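Local structure of hemin degrading factor (Pseudomonas aeruginosa, 4MF9) at residues W309-K313 against A354-A359; I319-W323 against Q335-A339; G259-M263 against R347-L353. The protein binds heme and probably degrades it and takes part in heme trafficking, as a member of the HemS family. The contacts are given in a common frame with arbitrary orientation. Numbering follows the deposited sequence.

Overall arrangement
Following the chain, G259-M263 comes first, leading from helix 247-258 into strand 262-268. W309-K313 and I319-W323 then lie on successive strands, and Q335-A339 on the strand after them. Contact 2 closes the shortest loop, the hairpin of strands 320-326 and 332-338. It is nested inside the loops closed by contact 1 and by contact 3. Those two loops cross, because W309-K313 lies inside the loop of contact 3 while its partner A354-A359 comes after R347-L353. All three contacts reach one antiparallel sheet, in which strands 262-268, 332-338, 320-326 and 307-313 are successive neighbours. Contact 2 pairs strands 320-326 and 332-338, the inner two of these four; contacts 1 and 3 fasten the C-terminal helix and tail to the sheet.

Contact 1: residues W309-K313 against A354-A359; sequences WRVRK and AESFKA. With HEM (protoporphyrin IX containing Fe), chain C.
Segment 309-313 is extended beta strand. Segment 354-359 begins in the last part of a helix, with A354 at phi/psi -58/-35, and leaves as an extended tail from F357 onward. The closest CA atoms are those of R310 and A354, 7.3 Å apart. The contact buries 251 Å² and is mainly polar.

Hydrogen bonds to backbone carbonyls come from R310. Its CA-to-CB bond points toward segment 354-359, with chi1 and chi2 both t and chi3 p. R310 NH1 donates to A354 O at 2.8 Å and to F357 O at 2.8 Å. R310 NH2 also donates to F357 O, at 3.0 Å. R310 thus links A354, in the helix, to F357, in the tail, through two main-chain oxygens that lie near its guanidinium plane.

R310, R312 and E355 form a salt-bridge network centred on E355, whose chi1 is m and chi2 -93°. R312 meets it side-on: R312 NE to E355 OE2 is 2.7 Å and R312 NH2 to E355 OE1 is 2.6 Å, a bidentate pair. E355 OE1 also lies over one face of the R310 guanidinium, 3.5 Å from R310 NE, where charge alone acts. A359 CB packs against the same guanidinium, 4.0 Å from R310 NH2.

K313, at the end of the strand, belongs to the heme pocket. E241 of strand 240-243 forms salt bridges with both arginines. On the other side of strand 307-313 runs strand 320-326, where W323 hydrogen-bonds A354 O. F357 packs on helix 247-258.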
loop_
_atom_site.group_PDB
_atom_site.type_symbol
_atom_site.label_atom_id
_atom_site.label_comp_id
_atom_site.label_asym_id
_atom_site.label_seq_id
_atom_site.Cartn_x
_atom_site.Cartn_y
_atom_site.Cartn_z
ATOM N N TRP A 309 -15.701 4.458 7.739
ATOM C CA TRP A 309 -16.248 5.815 7.741
ATOM C C TRP A 309 -16.535 6.323 6.342
ATOM O O TRP A 309 -15.739 6.105 5.415
ATOM C CB TRP A 309 -15.236 6.770 8.380
ATOM C CG TRP A 309 -15.081 6.594 9.839
ATOM C CD1 TRP A 309 -14.278 5.694 10.481
ATOM C CD2 TRP A 309 -15.733 7.354 10.855
ATOM N NE1 TRP A 309 -14.402 5.840 11.839
ATOM C CE2 TRP A 309 -15.287 6.859 12.095
ATOM C CE3 TRP A 309 -16.656 8.409 10.837
ATOM C CZ2 TRP A 309 -15.738 7.381 13.309
ATOM C CZ3 TRP A 309 -17.093 8.928 12.038
ATOM C CH2 TRP A 309 -16.637 8.416 13.260
ATOM N N ARG A 310 -17.656 6.999 6.195
ATOM C CA ARG A 310 -17.907 7.845 5.075
ATOM C C ARG A 310 -17.361 9.256 5.413
ATOM O O ARG A 310 -17.695 9.785 6.393
ATOM C CB ARG A 310 -19.384 7.937 4.724
ATOM C CG ARG A 310 -19.782 8.981 3.730
ATOM C CD ARG A 310 -21.235 8.848 3.212
ATOM N NE ARG A 310 -22.196 8.633 4.277
ATOM C CZ ARG A 310 -23.114 7.679 4.302
ATOM N NH1 ARG A 310 -23.230 6.816 3.304
ATOM N NH2 ARG A 310 -23.942 7.609 5.310
ATOM N N VAL A 311 -16.546 9.820 4.553
ATOM C CA VAL A 311 -15.903 11.099 4.879
ATOM C C VAL A 311 -16.116 12.089 3.750
ATOM O O VAL A 311 -16.033 11.709 2.578
ATOM C CB VAL A 311 -14.384 10.918 5.091
ATOM C CG1 VAL A 311 -13.720 12.240 5.536
ATOM C CG2 VAL A 311 -14.113 9.825 6.112
ATOM N N ARG A 312 -16.377 13.343 4.094
ATOM C CA ARG A 312 -16.548 14.389 3.136
ATOM C C ARG A 312 -15.594 15.558 3.448
ATOM O O ARG A 312 -15.601 16.077 4.531
ATOM C CB ARG A 312 -18.000 14.863 3.005
ATOM C CG ARG A 312 -19.085 13.832 3.220
ATOM C CD ARG A 312 -20.486 14.438 3.163
ATOM N NE ARG A 312 -21.485 13.422 3.246
ATOM C CZ ARG A 312 -21.973 12.961 4.368
ATOM N NH1 ARG A 312 -21.583 13.462 5.506
ATOM N NH2 ARG A 312 -22.842 11.985 4.336
ATOM N N LYS A 313 -14.788 15.929 2.493
ATOM C CA LYS A 313 -13.833 16.994 2.654
ATOM C C LYS A 313 -14.019 18.076 1.567
ATOM O O LYS A 313 -14.086 17.779 0.432
ATOM C CB LYS A 313 -12.398 16.455 2.610
ATOM C CG LYS A 313 -12.101 15.202 3.383
ATOM C CD LYS A 313 -10.610 14.917 3.486
ATOM C CE LYS A 313 -10.223 13.744 2.607
ATOM N NZ LYS A 313 -10.405 12.406 3.193
ATOM N N ALA A 354 -21.772 6.345 -2.693
ATOM C CA ALA A 354 -21.106 6.595 -1.413
ATOM C C ALA A 354 -22.093 7.023 -0.315
ATOM O O ALA A 354 -21.896 6.718 0.861
ATOM C CB ALA A 354 -20.035 7.650 -1.589
ATOM N N GLU A 355 -23.102 7.761 -0.676
ATOM C CA GLU A 355 -24.111 8.182 0.304
ATOM C C GLU A 355 -25.299 7.242 0.444
ATOM O O GLU A 355 -26.057 7.388 1.310
ATOM C CB GLU A 355 -24.630 9.577 0.022
ATOM C CG GLU A 355 -23.651 10.712 -0.165
ATOM C CD GLU A 355 -23.373 11.461 1.118
ATOM O OE1 GLU A 355 -23.744 10.960 2.168
ATOM O OE2 GLU A 355 -22.859 12.551 1.066
ATOM N N SER A 356 -25.429 6.269 -0.430
ATOM C CA SER A 356 -26.604 5.394 -0.414
ATOM C C SER A 356 -26.674 4.528 0.838
ATOM O O SER A 356 -27.746 4.046 1.208
ATOM C CB SER A 356 -26.655 4.518 -1.668
ATOM O OG SER A 356 -25.644 3.525 -1.645
ATOM N N PHE A 357 -25.541 4.348 1.511
ATOM C CA PHE A 357 -25.495 3.433 2.649
ATOM C C PHE A 357 -25.805 4.139 3.964
ATOM O O PHE A 357 -25.358 5.264 4.201
ATOM C CB PHE A 357 -24.158 2.673 2.694
ATOM C CG PHE A 357 -24.016 1.645 1.605
ATOM C CD1 PHE A 357 -24.349 0.321 1.842
ATOM C CD2 PHE A 357 -23.578 2.005 0.341
ATOM C CE1 PHE A 357 -24.236 -0.627 0.838
ATOM C CE2 PHE A 357 -23.460 1.060 -0.670
ATOM C CZ PHE A 357 -23.789 -0.254 -0.420
ATOM N N LYS A 358 -26.579 3.490 4.822
ATOM C CA LYS A 358 -27.027 4.089 6.035
ATOM C C LYS A 358 -25.970 4.166 7.140
ATOM O O LYS A 358 -25.393 3.219 7.476
ATOM C CB LYS A 358 -28.321 3.408 6.522
ATOM C CG LYS A 358 -29.373 3.262 5.436
ATOM C CD LYS A 358 -30.812 3.358 5.945
ATOM C CE LYS A 358 -31.869 3.041 4.891
ATOM N NZ LYS A 358 -31.406 3.302 3.516
ATOM N N ALA A 359 -25.827 5.316 7.759
ATOM C CA ALA A 359 -24.875 5.487 8.852
ATOM C C ALA A 359 -25.319 4.716 10.090
ATOM O O ALA A 359 -26.506 4.432 10.263
ATOM C CB ALA A 359 -24.730 6.968 9.186
HETATM C CHA HEM C . -5.764 11.713 -3.221
HETATM C CHB HEM C . -4.585 12.592 -7.722
HETATM C CHC HEM C . -0.090 13.541 -6.302
HETATM C CHD HEM C . -1.106 11.515 -2.086
HETATM C C1A HEM C . -5.844 11.956 -4.562
HETATM C C2A HEM C . -7.043 11.987 -5.330
HETATM C C3A HEM C . -6.705 12.253 -6.569
HETATM C C4A HEM C . -5.313 12.337 -6.590
HETATM C CMA HEM C . -7.656 12.363 -7.726
HETATM C CAA HEM C . -8.445 11.808 -4.867
HETATM C CBA HEM C . -9.475 12.876 -5.314
HETATM C CGA HEM C . -9.188 14.115 -4.546
HETATM O O1A HEM C . -9.155 15.213 -5.094
HETATM O O2A HEM C . -8.983 13.993 -3.369
HETATM C C1B HEM C . -3.243 12.941 -7.653
HETATM C C2B HEM C . -2.588 13.355 -8.823
HETATM C C3B HEM C . -1.325 13.644 -8.480
HETATM C C4B HEM C . -1.228 13.376 -7.028
HETATM C CMB HEM C . -3.210 13.488 -10.181
HETATM C CAB HEM C . -0.321 14.144 -9.466
HETATM C CBB HEM C . 0.961 13.954 -9.403
HETATM C C1C HEM C . 0.051 13.099 -5.040
HETATM C C2C HEM C . 1.194 13.227 -4.278
HETATM C C3C HEM C . 0.925 12.659 -3.070
HETATM C C4C HEM C . -0.409 12.162 -3.087
HETATM C CMC HEM C . 2.471 13.889 -4.698
HETATM C CAC HEM C . 1.855 12.565 -1.970
HETATM C CBC HEM C . 1.507 11.805 -0.974
HETATM C C1D HEM C . -2.502 11.415 -2.026
HETATM C C2D HEM C . -3.273 10.955 -0.831
HETATM C C3D HEM C . -4.557 11.035 -1.170
HETATM C C4D HEM C . -4.574 11.526 -2.553
HETATM C CMD HEM C . -2.780 10.489 0.522
HETATM C CAD HEM C . -5.731 10.671 -0.299
HETATM C CBD HEM C . -6.370 11.954 0.230
HETATM C CGD HEM C . -7.328 11.888 1.380
HETATM O O1D HEM C . -8.386 12.456 1.209
HETATM O O2D HEM C . -7.088 11.349 2.450
HETATM N NA HEM C . -4.783 12.165 -5.361
HETATM N NB HEM C . -2.419 12.968 -6.595
HETATM N NC HEM C . -0.869 12.476 -4.303
HETATM N ND HEM C . -3.333 11.728 -3.008
HETATM FE FE HEM C . -2.889 12.358 -4.677
#

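Contact 2: residues I319-W323 against Q335-A339; sequences IVTSW and QLFGA. With HEM (protoporphyrin IX containing Fe), chain C.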
loop_
_atom_site.group_PDB
_atom_site.type_symbol
_atom_site.label_atom_id
_atom_site.label_comp_id
_atom_site.label_asym_id
_atom_site.label_seq_id
_atom_site.Cartn_x
_atom_site.Cartn_y
_atom_site.Cartn_z
ATOM N N ILE A 319 -16.625 19.432 -2.825
ATOM C CA ILE A 319 -16.617 18.334 -1.909
ATOM C C ILE A 319 -16.107 16.998 -2.482
ATOM O O ILE A 319 -16.504 16.609 -3.491
ATOM C CB ILE A 319 -18.004 18.152 -1.340
ATOM C CG1 ILE A 319 -18.439 19.486 -0.714
ATOM C CG2 ILE A 319 -18.078 16.956 -0.433
ATOM C CD1 ILE A 319 -18.307 19.604 0.760
ATOM N N VAL A 320 -15.265 16.330 -1.723
ATOM C CA VAL A 320 -14.782 15.004 -2.106
ATOM C C VAL A 320 -15.248 13.985 -1.085
ATOM O O VAL A 320 -14.960 14.110 0.104
ATOM C CB VAL A 320 -13.231 14.932 -2.206
ATOM C CG1 VAL A 320 -12.778 13.470 -2.489
ATOM C CG2 VAL A 320 -12.719 15.854 -3.284
ATOM N N THR A 321 -15.953 12.965 -1.555
ATOM C CA THR A 321 -16.458 11.922 -0.679
ATOM C C THR A 321 -15.615 10.657 -0.806
ATOM O O THR A 321 -15.271 10.247 -1.909
ATOM C CB THR A 321 -17.909 11.580 -1.033
ATOM O OG1 THR A 321 -18.662 12.798 -1.142
ATOM C CG2 THR A 321 -18.523 10.697 0.040
ATOM N N SER A 322 -15.292 10.040 0.326
ATOM C CA SER A 322 -14.492 8.820 0.343
ATOM C C SER A 322 -15.029 7.909 1.426
ATOM O O SER A 322 -15.749 8.365 2.314
ATOM C CB SER A 322 -13.032 9.149 0.646
ATOM O OG SER A 322 -12.918 9.755 1.922
ATOM N N TRP A 323 -14.692 6.621 1.336
ATOM C CA TRP A 323 -14.892 5.678 2.431
ATOM C C TRP A 323 -13.509 5.269 2.920
ATOM O O TRP A 323 -12.614 5.010 2.110
ATOM C CB TRP A 323 -15.643 4.433 1.952
ATOM C CG TRP A 323 -17.125 4.635 1.793
ATOM C CD1 TRP A 323 -17.780 5.814 1.545
ATOM C CD2 TRP A 323 -18.135 3.629 1.891
ATOM N NE1 TRP A 323 -19.140 5.590 1.467
ATOM C CE2 TRP A 323 -19.380 4.256 1.673
ATOM C CE3 TRP A 323 -18.104 2.247 2.120
ATOM C CZ2 TRP A 323 -20.580 3.556 1.696
ATOM C CZ3 TRP A 323 -19.301 1.553 2.143
ATOM C CH2 TRP A 323 -20.525 2.209 1.931
ATOM N N GLN A 335 -8.837 2.962 1.178
ATOM C CA GLN A 335 -9.718 4.104 0.985
ATOM C C GLN A 335 -10.301 4.040 -0.395
ATOM O O GLN A 335 -9.608 3.707 -1.308
ATOM C CB GLN A 335 -8.967 5.417 1.050
ATOM C CG GLN A 335 -8.421 5.870 2.365
ATOM C CD GLN A 335 -7.623 7.165 2.187
ATOM O OE1 GLN A 335 -8.053 8.237 2.563
ATOM N NE2 GLN A 335 -6.500 7.049 1.551
ATOM N N LEU A 336 -11.540 4.440 -0.521
ATOM C CA LEU A 336 -12.197 4.507 -1.787
ATOM C C LEU A 336 -12.622 5.930 -2.142
ATOM O O LEU A 336 -13.201 6.577 -1.345
ATOM C CB LEU A 336 -13.403 3.617 -1.774
ATOM C CG LEU A 336 -13.143 2.196 -2.215
ATOM C CD1 LEU A 336 -12.251 1.562 -1.213
ATOM C CD2 LEU A 336 -14.453 1.484 -2.349
ATOM N N PHE A 337 -12.363 6.337 -3.367
ATOM C CA PHE A 337 -12.908 7.594 -3.867
ATOM C C PHE A 337 -13.570 7.287 -5.201
ATOM O O PHE A 337 -13.497 6.146 -5.697
ATOM C CB PHE A 337 -11.816 8.641 -4.107
ATOM C CG PHE A 337 -11.010 8.998 -2.883
ATOM C CD1 PHE A 337 -11.190 10.229 -2.251
ATOM C CD2 PHE A 337 -10.038 8.128 -2.395
ATOM C CE1 PHE A 337 -10.445 10.574 -1.146
ATOM C CE2 PHE A 337 -9.283 8.475 -1.286
ATOM C CZ PHE A 337 -9.495 9.698 -0.657
ATOM N N GLY A 338 -14.198 8.302 -5.791
ATOM C CA GLY A 338 -14.641 8.203 -7.169
ATOM C C GLY A 338 -13.514 8.648 -8.080
ATOM O O GLY A 338 -12.656 9.439 -7.687
ATOM N N ALA A 339 -13.493 8.136 -9.302
ATOM C CA ALA A 339 -12.455 8.542 -10.235
ATOM C C ALA A 339 -12.649 10.006 -10.623
ATOM O O ALA A 339 -13.759 10.421 -10.951
ATOM C CB ALA A 339 -12.472 7.641 -11.462
HETATM C CHA HEM C . -5.764 11.713 -3.221
HETATM C CHB HEM C . -4.585 12.592 -7.722
HETATM C CHC HEM C . -0.090 13.541 -6.302
HETATM C CHD HEM C . -1.106 11.515 -2.086
HETATM C C1A HEM C . -5.844 11.956 -4.562
HETATM C C2A HEM C . -7.043 11.987 -5.330
HETATM C C3A HEM C . -6.705 12.253 -6.569
HETATM C C4A HEM C . -5.313 12.337 -6.590
HETATM C CMA HEM C . -7.656 12.363 -7.726
HETATM C CAA HEM C . -8.445 11.808 -4.867
HETATM C CBA HEM C . -9.475 12.876 -5.314
HETATM C CGA HEM C . -9.188 14.115 -4.546
HETATM O O1A HEM C . -9.155 15.213 -5.094
HETATM O O2A HEM C . -8.983 13.993 -3.369
HETATM C C1B HEM C . -3.243 12.941 -7.653
HETATM C C2B HEM C . -2.588 13.355 -8.823
HETATM C C3B HEM C . -1.325 13.644 -8.480
HETATM C C4B HEM C . -1.228 13.376 -7.028
HETATM C CMB HEM C . -3.210 13.488 -10.181
HETATM C CAB HEM C . -0.321 14.144 -9.466
HETATM C CBB HEM C . 0.961 13.954 -9.403
HETATM C C1C HEM C . 0.051 13.099 -5.040
HETATM C C2C HEM C . 1.194 13.227 -4.278
HETATM C C3C HEM C . 0.925 12.659 -3.070
HETATM C C4C HEM C . -0.409 12.162 -3.087
HETATM C CMC HEM C . 2.471 13.889 -4.698
HETATM C CAC HEM C . 1.855 12.565 -1.970
HETATM C CBC HEM C . 1.507 11.805 -0.974
HETATM C C1D HEM C . -2.502 11.415 -2.026
HETATM C C2D HEM C . -3.273 10.955 -0.831
HETATM C C3D HEM C . -4.557 11.035 -1.170
HETATM C C4D HEM C . -4.574 11.526 -2.553
HETATM C CMD HEM C . -2.780 10.489 0.522
HETATM C CAD HEM C . -5.731 10.671 -0.299
HETATM C CBD HEM C . -6.370 11.954 0.230
HETATM C CGD HEM C . -7.328 11.888 1.380
HETATM O O1D HEM C . -8.386 12.456 1.209
HETATM O O2D HEM C . -7.088 11.349 2.450
HETATM N NA HEM C . -4.783 12.165 -5.361
HETATM N NB HEM C . -2.419 12.968 -6.595
HETATM N NC HEM C . -0.869 12.476 -4.303
HETATM N ND HEM C . -3.333 11.728 -3.008
HETATM FE FE HEM C . -2.889 12.358 -4.677
HETATM O O HOH W 1 -14.680 10.836 -5.147
#
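This is part of the beta hairpin of strands 320-326 and 332-338, and it lines the heme pocket with V320, Q335 and F337. The strands are antiparallel, their axes 4.7 Å apart at 146°. W323 and L336 form a hydrogen-bonded pair: W323 N donates to L336 O at 3.1 Å, and L336 N donates to W323 O at 2.9 Å. CA-H...O contacts flank it, S322 CA to L336 O at 3.1 Å and Q335 CA to W323 O at 3.2 Å.

Past S322 and F337 the strands separate, and a water sits between T321 and G338. It accepts from G338 N at 2.7 Å and donates a weak bond to T321 O at 3.3 Å. T321 O also takes a hydrogen bond from W350 of helix 348-355.

F337 joins the strands to the ligand. S322 CB sits over one face of its ring, 3.7 Å from the centroid, as a CH-pi contact. Heme CAA lies over the opposite face. V320 CG1 meets the ring edge, 3.6 Å from F337 CD1. F337 CZ is 3.5 Å from heme O1D, and V320 CG1 is 3.9 Å from heme O2A. W323 and L336 share another face of the sheet, with their CB atoms 4.4 Å apart, and both touch L251 of helix 247-258.

The chemistry is mixed. Main-chain bonds hold the strands at W323 and L336, and a water spans the gap near G338. The phenyl ring of F337 is gripped between S322 and a propionate arm, so V320 and F337 put apolar surface beside the heme propionates.

Contact 3: residues G259-M263 against R347-L353; sequences GLPIM and RDDWREL
Here, in the second HemS/ChuX-type repeat, helix 348-355 packs against the loop that leads from helix 247-258 into strand 262-268, an inner strand of the antiparallel sheet. G259, the first residue to leave the preceding helix, has positive phi (82/13). L260 and P261 are extended and lead into strand 262-268. R347 is the N-cap residue; D348 to L353 are helical, with R351 N bonded to R347 O at 3.2 Å. The closest CA atoms, L260 and W350, are 7.1 Å apart. The contact buries 273 Å².

L260 is the most buried by it. With chi1 t and chi2 p it inserts between helix side chains. L260 CD2 lies 3.7 Å from W350 CA and 4.0 Å from L353 CD2, and L260 CD1 is 4.3 Å from W350 CB.

W350 has chi1 t. L260 CD2 is at its ring edge, and W350 CZ3 is 4.1 Å from I262 CG2. Its NE1 bonds T321 O on strand 320-326.

R347 folds back over the loop, with P261 CG over one guanidinium face. P261 CD is 3.3 Å from R347 NH2, and that same R347 NH2 makes a salt bridge to D349 OD1 at 2.8 Å.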
loop_
_atom_site.group_PDB
_atom_site.type_symbol
_atom_site.label_atom_id
_atom_site.label_comp_id
_atom_site.label_asym_id
_atom_site.label_seq_id
_atom_site.Cartn_x
_atom_site.Cartn_y
_atom_site.Cartn_z
ATOM N N GLY A 259 -20.437 -0.472 -13.170
ATOM C CA GLY A 259 -19.324 -0.091 -14.028
ATOM C C GLY A 259 -18.725 1.247 -13.639
ATOM O O GLY A 259 -17.951 1.844 -14.391
ATOM N N LEU A 260 -19.081 1.747 -12.483
ATOM C CA LEU A 260 -18.582 3.003 -12.030
ATOM C C LEU A 260 -17.063 2.954 -11.798
ATOM O O LEU A 260 -16.588 2.238 -11.002
ATOM C CB LEU A 260 -19.275 3.314 -10.710
ATOM C CG LEU A 260 -18.894 4.382 -9.736
ATOM C CD1 LEU A 260 -18.655 5.633 -10.498
ATOM C CD2 LEU A 260 -20.064 4.679 -8.839
ATOM N N PRO A 261 -16.360 3.809 -12.462
ATOM C CA PRO A 261 -14.912 3.925 -12.252
ATOM C C PRO A 261 -14.618 4.535 -10.879
ATOM O O PRO A 261 -15.096 5.625 -10.548
ATOM C CB PRO A 261 -14.472 4.869 -13.376
ATOM C CG PRO A 261 -15.714 5.688 -13.679
ATOM C CD PRO A 261 -16.857 4.733 -13.496
ATOM N N ILE A 262 -13.838 3.820 -10.078
ATOM C CA ILE A 262 -13.541 4.256 -8.722
ATOM C C ILE A 262 -12.033 4.366 -8.543
ATOM O O ILE A 262 -11.279 4.115 -9.479
ATOM C CB ILE A 262 -14.100 3.264 -7.713
ATOM C CG1 ILE A 262 -13.479 1.888 -7.948
ATOM C CG2 ILE A 262 -15.628 3.189 -7.845
ATOM C CD1 ILE A 262 -13.900 0.839 -6.937
ATOM N N MET A 263 -11.580 4.770 -7.381
ATOM C CA MET A 263 -10.182 4.791 -6.997
ATOM C C MET A 263 -10.007 4.005 -5.720
ATOM O O MET A 263 -10.748 4.201 -4.811
ATOM C CB MET A 263 -9.683 6.205 -6.791
ATOM C CG MET A 263 -9.796 7.083 -7.988
ATOM S SD MET A 263 -9.216 8.739 -7.800
ATOM C CE MET A 263 -7.477 8.390 -7.811
ATOM N N ARG A 347 -17.818 12.726 -9.435
ATOM C CA ARG A 347 -18.946 12.369 -10.263
ATOM C C ARG A 347 -20.188 12.077 -9.438
ATOM O O ARG A 347 -20.082 11.647 -8.341
ATOM C CB ARG A 347 -18.607 11.228 -11.216
ATOM C CG ARG A 347 -17.227 11.354 -11.786
ATOM C CD ARG A 347 -16.849 10.384 -12.862
ATOM N NE ARG A 347 -17.660 9.192 -12.973
ATOM C CZ ARG A 347 -17.841 8.532 -14.101
ATOM N NH1 ARG A 347 -17.219 8.890 -15.206
ATOM N NH2 ARG A 347 -18.617 7.508 -14.113
ATOM N N ASP A 348 -21.354 12.354 -9.967
ATOM C CA ASP A 348 -22.574 12.168 -9.234
ATOM C C ASP A 348 -22.837 10.723 -8.913
ATOM O O ASP A 348 -23.334 10.423 -7.894
ATOM C CB ASP A 348 -23.771 12.765 -10.009
ATOM C CG ASP A 348 -23.578 14.223 -10.409
ATOM O OD1 ASP A 348 -24.091 14.684 -11.431
ATOM O OD2 ASP A 348 -22.916 14.949 -9.718
ATOM N N ASP A 349 -22.484 9.839 -9.807
ATOM C CA ASP A 349 -22.746 8.445 -9.610
ATOM C C ASP A 349 -21.974 7.903 -8.413
ATOM O O ASP A 349 -22.464 7.153 -7.620
ATOM C CB ASP A 349 -22.595 7.608 -10.933
ATOM C CG ASP A 349 -21.199 7.668 -11.545
ATOM O OD1 ASP A 349 -21.026 7.249 -12.706
ATOM O OD2 ASP A 349 -20.287 8.162 -10.894
ATOM N N TRP A 350 -20.760 8.366 -8.281
ATOM C CA TRP A 350 -19.963 7.995 -7.120
ATOM C C TRP A 350 -20.593 8.516 -5.828
ATOM O O TRP A 350 -20.830 7.744 -4.889
ATOM C CB TRP A 350 -18.521 8.497 -7.229
ATOM C CG TRP A 350 -17.828 8.437 -5.896
ATOM C CD1 TRP A 350 -17.435 9.493 -5.112
ATOM C CD2 TRP A 350 -17.486 7.252 -5.171
ATOM N NE1 TRP A 350 -16.855 9.028 -3.952
ATOM C CE2 TRP A 350 -16.875 7.656 -3.968
ATOM C CE3 TRP A 350 -17.631 5.887 -5.428
ATOM C CZ2 TRP A 350 -16.413 6.736 -3.029
ATOM C CZ3 TRP A 350 -17.177 4.989 -4.502
ATOM C CH2 TRP A 350 -16.577 5.411 -3.317
ATOM N N ARG A 351 -20.934 9.791 -5.822
ATOM C CA ARG A 351 -21.432 10.402 -4.629
ATOM C C ARG A 351 -22.719 9.764 -4.217
ATOM O O ARG A 351 -22.908 9.515 -3.125
ATOM C CB ARG A 351 -21.520 11.917 -4.778
ATOM C CG ARG A 351 -22.251 12.594 -3.629
ATOM C CD ARG A 351 -22.318 14.114 -3.725
ATOM N NE ARG A 351 -21.047 14.773 -3.835
ATOM C CZ ARG A 351 -20.837 16.066 -3.953
ATOM N NH1 ARG A 351 -21.830 16.930 -3.940
ATOM N NH2 ARG A 351 -19.614 16.496 -4.073
ATOM N N GLU A 352 -23.572 9.455 -5.156
ATOM C CA GLU A 352 -24.785 8.769 -4.880
ATOM C C GLU A 352 -24.555 7.388 -4.278
ATOM O O GLU A 352 -25.183 7.046 -3.348
ATOM C CB GLU A 352 -25.638 8.672 -6.135
ATOM C CG GLU A 352 -26.836 7.767 -5.947
ATOM C CD GLU A 352 -27.637 7.563 -7.197
ATOM O OE1 GLU A 352 -28.833 7.375 -7.076
ATOM O OE2 GLU A 352 -27.064 7.583 -8.295
ATOM N N LEU A 353 -23.644 6.627 -4.834
ATOM C CA LEU A 353 -23.345 5.363 -4.218
ATOM C C LEU A 353 -22.725 5.460 -2.841
ATOM O O LEU A 353 -23.141 4.805 -1.945
ATOM C CB LEU A 353 -22.473 4.542 -5.124
ATOM C CG LEU A 353 -22.021 3.152 -4.668
ATOM C CD1 LEU A 353 -23.164 2.283 -4.256
ATOM C CD2 LEU A 353 -21.233 2.486 -5.755
#